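Local coordinates for protein Bd3459 (Bdellovibrio bacteriovorus, PDB 5CEC) that probably acts as a predatory endopeptidase of the S13 D-Ala-D-Ala carboxypeptidase family and is bound by the ankyrin-repeat immunity protein Bd3460, at residues M38-A49 / E377-D387. The protein carries 1 engineered substitution. Sequence-based numbering, arbitrary orientation.
Engineered in segment 38-49: M38 (natural residue Lys).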
loop_
_atom_site.group_PDB
_atom_site.type_symbol
_atom_site.label_atom_id
_atom_site.label_comp_id
_atom_site.label_asym_id
_atom_site.label_seq_id
_atom_site.Cartn_x
_atom_site.Cartn_y
_atom_site.Cartn_z
ATOM N N MET A 38 10.218 9.127 18.982
ATOM C CA MET A 38 9.350 10.246 19.420
ATOM C C MET A 38 8.626 10.724 18.210
ATOM O O MET A 38 9.214 10.780 17.135
ATOM C CB MET A 38 10.163 11.420 19.982
ATOM C CG MET A 38 9.280 12.594 20.407
ATOM S SD MET A 38 10.125 13.940 21.200
ATOM C CE MET A 38 10.149 13.407 22.924
ATOM N N VAL A 39 7.376 11.074 18.393
ATOM C CA VAL A 39 6.576 11.520 17.275
ATOM C C VAL A 39 6.353 13.019 17.367
ATOM O O VAL A 39 5.946 13.511 18.415
ATOM C CB VAL A 39 5.240 10.770 17.250
ATOM C CG1 VAL A 39 4.300 11.307 16.189
ATOM C CG2 VAL A 39 5.532 9.276 17.085
ATOM N N TYR A 40 6.647 13.727 16.272
ATOM C CA TYR A 40 6.227 15.125 16.123
ATOM C C TYR A 40 6.134 15.458 14.665
ATOM O O TYR A 40 6.647 14.735 13.826
ATOM C CB TYR A 40 7.129 16.130 16.840
ATOM C CG TYR A 40 8.580 15.922 16.626
ATOM C CD1 TYR A 40 9.238 16.354 15.438
ATOM C CD2 TYR A 40 9.327 15.303 17.600
ATOM C CE1 TYR A 40 10.621 16.135 15.286
ATOM C CE2 TYR A 40 10.665 15.091 17.433
ATOM C CZ TYR A 40 11.308 15.489 16.292
ATOM O OH TYR A 40 12.650 15.227 16.174
ATOM N N LEU A 41 5.447 16.555 14.374
ATOM C CA LEU A 41 5.269 17.026 13.019
ATOM C C LEU A 41 6.563 17.597 12.454
ATOM O O LEU A 41 7.227 18.389 13.094
ATOM C CB LEU A 41 4.181 18.083 12.990
ATOM C CG LEU A 41 3.800 18.616 11.613
ATOM C CD1 LEU A 41 3.196 17.557 10.687
ATOM C CD2 LEU A 41 2.841 19.780 11.797
ATOM N N ASN A 42 6.913 17.186 11.235
ATOM C CA ASN A 42 7.938 17.888 10.455
ATOM C C ASN A 42 7.275 19.047 9.724
ATOM O O ASN A 42 7.645 20.193 9.923
ATOM C CB ASN A 42 8.625 16.945 9.467
ATOM C CG ASN A 42 9.645 16.049 10.119
ATOM O OD1 ASN A 42 10.224 16.414 11.142
ATOM N ND2 ASN A 42 9.864 14.849 9.535
ATOM N N SER A 43 6.286 18.751 8.885
ATOM C CA SER A 43 5.516 19.797 8.212
ATOM C C SER A 43 4.187 19.300 7.701
ATOM O O SER A 43 4.081 18.163 7.281
ATOM C CB SER A 43 6.316 20.386 7.036
ATOM O OG SER A 43 5.684 21.498 6.451
ATOM N N MET A 44 3.195 20.200 7.692
ATOM C CA MET A 44 1.925 19.984 7.006
ATOM C C MET A 44 1.608 21.187 6.173
ATOM O O MET A 44 1.777 22.338 6.596
ATOM C CB MET A 44 0.777 19.725 7.999
ATOM C CG MET A 44 -0.569 19.516 7.340
ATOM S SD MET A 44 -1.828 18.991 8.514
ATOM C CE MET A 44 -3.218 18.740 7.418
ATOM N N CYS A 45 1.082 20.913 5.000
ATOM C CA CYS A 45 0.694 21.985 4.094
ATOM C C CYS A 45 -0.578 21.558 3.328
ATOM O O CYS A 45 -0.931 20.379 3.273
ATOM C CB CYS A 45 1.894 22.428 3.159
ATOM S SG CYS A 45 2.572 21.032 2.223
ATOM N N HIS A 46 -1.260 22.528 2.742
ATOM C CA HIS A 46 -2.458 22.273 1.973
ATOM C C HIS A 46 -2.719 23.388 0.956
ATOM O O HIS A 46 -2.192 24.483 1.092
ATOM C CB HIS A 46 -3.666 22.101 2.893
ATOM C CG HIS A 46 -4.113 23.344 3.579
ATOM N ND1 HIS A 46 -3.575 23.781 4.761
ATOM C CD2 HIS A 46 -5.046 24.260 3.224
ATOM C CE1 HIS A 46 -4.187 24.888 5.135
ATOM N NE2 HIS A 46 -5.074 25.212 4.211
ATOM N N MET A 47 -3.565 23.127 -0.043
ATOM C CA MET A 47 -3.941 24.168 -0.996
ATOM C C MET A 47 -5.255 23.747 -1.630
ATOM O O MET A 47 -5.365 22.606 -2.085
ATOM C CB MET A 47 -2.884 24.338 -2.094
ATOM C CG MET A 47 -3.161 25.514 -3.015
ATOM S SD MET A 47 -1.962 25.636 -4.333
ATOM C CE MET A 47 -2.692 24.346 -5.361
ATOM N N ALA A 48 -6.227 24.666 -1.724
ATOM C CA ALA A 48 -7.466 24.350 -2.456
ATOM C C ALA A 48 -7.109 24.123 -3.929
ATOM O O ALA A 48 -6.303 24.869 -4.503
ATOM C CB ALA A 48 -8.470 25.478 -2.327
ATOM N N ALA A 49 -7.716 23.120 -4.555
ATOM C CA ALA A 49 -7.405 22.772 -5.956
ATOM C C ALA A 49 -7.701 23.888 -6.941
ATOM O O ALA A 49 -7.007 24.060 -7.967
ATOM C CB ALA A 49 -8.160 21.510 -6.354
ATOM N N GLU A 377 -12.316 20.486 -3.367
ATOM C CA GLU A 377 -11.206 19.567 -3.339
ATOM C C GLU A 377 -10.002 20.308 -2.795
ATOM O O GLU A 377 -9.670 21.389 -3.269
ATOM C CB GLU A 377 -10.903 19.079 -4.749
ATOM C CG GLU A 377 -9.703 18.159 -4.868
ATOM C CD GLU A 377 -9.280 17.834 -6.302
ATOM O OE1 GLU A 377 -9.767 18.442 -7.270
ATOM O OE2 GLU A 377 -8.419 16.968 -6.460
ATOM N N ILE A 378 -9.352 19.741 -1.788
ATOM C CA ILE A 378 -8.183 20.357 -1.167
ATOM C C ILE A 378 -7.025 19.367 -1.189
ATOM O O ILE A 378 -7.157 18.228 -0.715
ATOM C CB ILE A 378 -8.458 20.793 0.270
ATOM C CG1 ILE A 378 -9.703 21.670 0.369
ATOM C CG2 ILE A 378 -7.245 21.510 0.866
ATOM C CD1 ILE A 378 -10.117 21.936 1.768
ATOM N N TYR A 379 -5.864 19.786 -1.709
ATOM C CA TYR A 379 -4.649 18.964 -1.627
ATOM C C TYR A 379 -3.988 19.116 -0.266
ATOM O O TYR A 379 -4.013 20.197 0.338
ATOM C CB TYR A 379 -3.616 19.405 -2.687
ATOM C CG TYR A 379 -4.145 19.414 -4.099
ATOM C CD1 TYR A 379 -4.706 18.268 -4.654
ATOM C CD2 TYR A 379 -4.098 20.562 -4.894
ATOM C CE1 TYR A 379 -5.201 18.259 -5.937
ATOM C CE2 TYR A 379 -4.584 20.556 -6.183
ATOM C CZ TYR A 379 -5.157 19.417 -6.702
ATOM O OH TYR A 379 -5.669 19.419 -7.980
ATOM N N PHE A 380 -3.402 18.037 0.239
ATOM C CA PHE A 380 -2.689 18.106 1.501
ATOM C C PHE A 380 -1.482 17.195 1.495
ATOM O O PHE A 380 -1.415 16.236 0.727
ATOM C CB PHE A 380 -3.632 17.698 2.664
ATOM C CG PHE A 380 -3.916 16.225 2.724
ATOM C CD1 PHE A 380 -3.065 15.381 3.408
ATOM C CD2 PHE A 380 -4.987 15.667 2.023
ATOM C CE1 PHE A 380 -3.290 14.016 3.417
ATOM C CE2 PHE A 380 -5.193 14.315 2.017
ATOM C CZ PHE A 380 -4.351 13.499 2.718
ATOM N N ALA A 381 -0.558 17.496 2.392
ATOM C CA ALA A 381 0.549 16.592 2.713
ATOM C C ALA A 381 0.927 16.762 4.162
ATOM O O ALA A 381 0.986 17.893 4.673
ATOM C CB ALA A 381 1.740 16.781 1.813
ATOM N N VAL A 382 1.130 15.626 4.833
ATOM C CA VAL A 382 1.539 15.614 6.247
ATOM C C VAL A 382 2.795 14.773 6.380
ATOM O O VAL A 382 2.787 13.594 6.002
ATOM C CB VAL A 382 0.450 15.021 7.182
ATOM C CG1 VAL A 382 0.821 15.235 8.639
ATOM C CG2 VAL A 382 -0.923 15.595 6.884
ATOM N N LEU A 383 3.859 15.403 6.890
ATOM C CA LEU A 383 5.158 14.763 7.029
ATOM C C LEU A 383 5.457 14.712 8.519
ATOM O O LEU A 383 5.708 15.746 9.126
ATOM C CB LEU A 383 6.242 15.515 6.268
ATOM C CG LEU A 383 5.937 15.798 4.796
ATOM C CD1 LEU A 383 7.066 16.614 4.184
ATOM C CD2 LEU A 383 5.708 14.546 4.001
ATOM N N MET A 384 5.383 13.519 9.126
ATOM C CA MET A 384 5.704 13.341 10.555
ATOM C C MET A 384 7.079 12.763 10.692
ATOM O O MET A 384 7.533 11.994 9.857
ATOM C CB MET A 384 4.744 12.398 11.257
ATOM C CG MET A 384 3.278 12.759 11.181
ATOM S SD MET A 384 2.832 14.254 12.084
ATOM C CE MET A 384 3.191 13.777 13.756
ATOM N N HIS A 385 7.686 13.129 11.808
ATOM C CA HIS A 385 8.882 12.506 12.312
ATOM C C HIS A 385 8.539 11.359 13.277
ATOM O O HIS A 385 7.658 11.490 14.108
ATOM C CB HIS A 385 9.714 13.547 13.064
ATOM C CG HIS A 385 10.812 12.926 13.813
ATOM N ND1 HIS A 385 11.972 12.529 13.199
ATOM C CD2 HIS A 385 10.859 12.454 15.083
ATOM C CE1 HIS A 385 12.709 11.857 14.081
ATOM N NE2 HIS A 385 12.048 11.803 15.218
ATOM N N THR A 386 9.251 10.239 13.127
ATOM C CA THR A 386 9.203 9.102 14.041
ATOM C C THR A 386 10.605 8.654 14.364
ATOM O O THR A 386 11.558 9.033 13.665
ATOM C CB THR A 386 8.421 7.909 13.438
ATOM O OG1 THR A 386 8.952 7.528 12.169
ATOM C CG2 THR A 386 6.956 8.269 13.193
ATOM N N ASP A 387 10.732 7.806 15.387
ATOM C CA ASP A 387 12.006 7.098 15.663
ATOM C C ASP A 387 11.670 5.614 15.859
ATOM O O ASP A 387 11.741 5.048 16.957
ATOM C CB ASP A 387 12.750 7.672 16.873
ATOM C CG ASP A 387 13.084 9.165 16.731
ATOM O OD1 ASP A 387 14.078 9.515 16.065
ATOM O OD2 ASP A 387 12.354 10.003 17.328
HETATM O O HOH W 1 8.691 13.285 7.304
HETATM O O HOH W 2 11.908 12.875 10.367
#
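The H385 side chain lies over one face of the Y40 ring. Its CB sits 3.5 Å from N42 OD1 and also meets Y40 CE1. With chi1 at 169°, CG swings away from the backbone N and lands over the CE1-CZ side of the tyrosine. CD2 is the ring atom nearest the tyrosine, 3.3 Å from Y40 CZ, and it also lies close to M38 O. The two rings form an offset stack, with their planes 16° apart. At the tip, NE2 donates to D387 OD2 at 2.8 Å, meeting the oxygen from above the carboxylate plane. The same OD2 accepts from the backbone N of engineered M38, while D387 OD1 pairs with K363. At the ring edge, the other nitrogen, ND1, shares a water with N42 ND2. The carboxylate at NE2, the water at ND1 and the stack on Y40 together hold the ring's rotation.

Next along the strand, N42 and S43 both donate their backbone N to L383 O, at 2.8 and 3.1 Å. This is a classic beta bulge. A second water links N42 ND2 to M384 O. M384 bends at chi2 (-68°), and its SD packs 3.6 Å from L41 CD1. Beyond the bulge, regular antiparallel pairing runs to A48, and A49 N adds a last bond to E377 O at 2.9 Å. C45 is tied to C307 of helix 307-322 by a disulfide. The contact sets strands 40-48 and 376-385, the first and last in sequence of the six-stranded antiparallel sheet, side by side, as in the transpeptidase domain of penicillin-binding proteins and serine beta-lactamases.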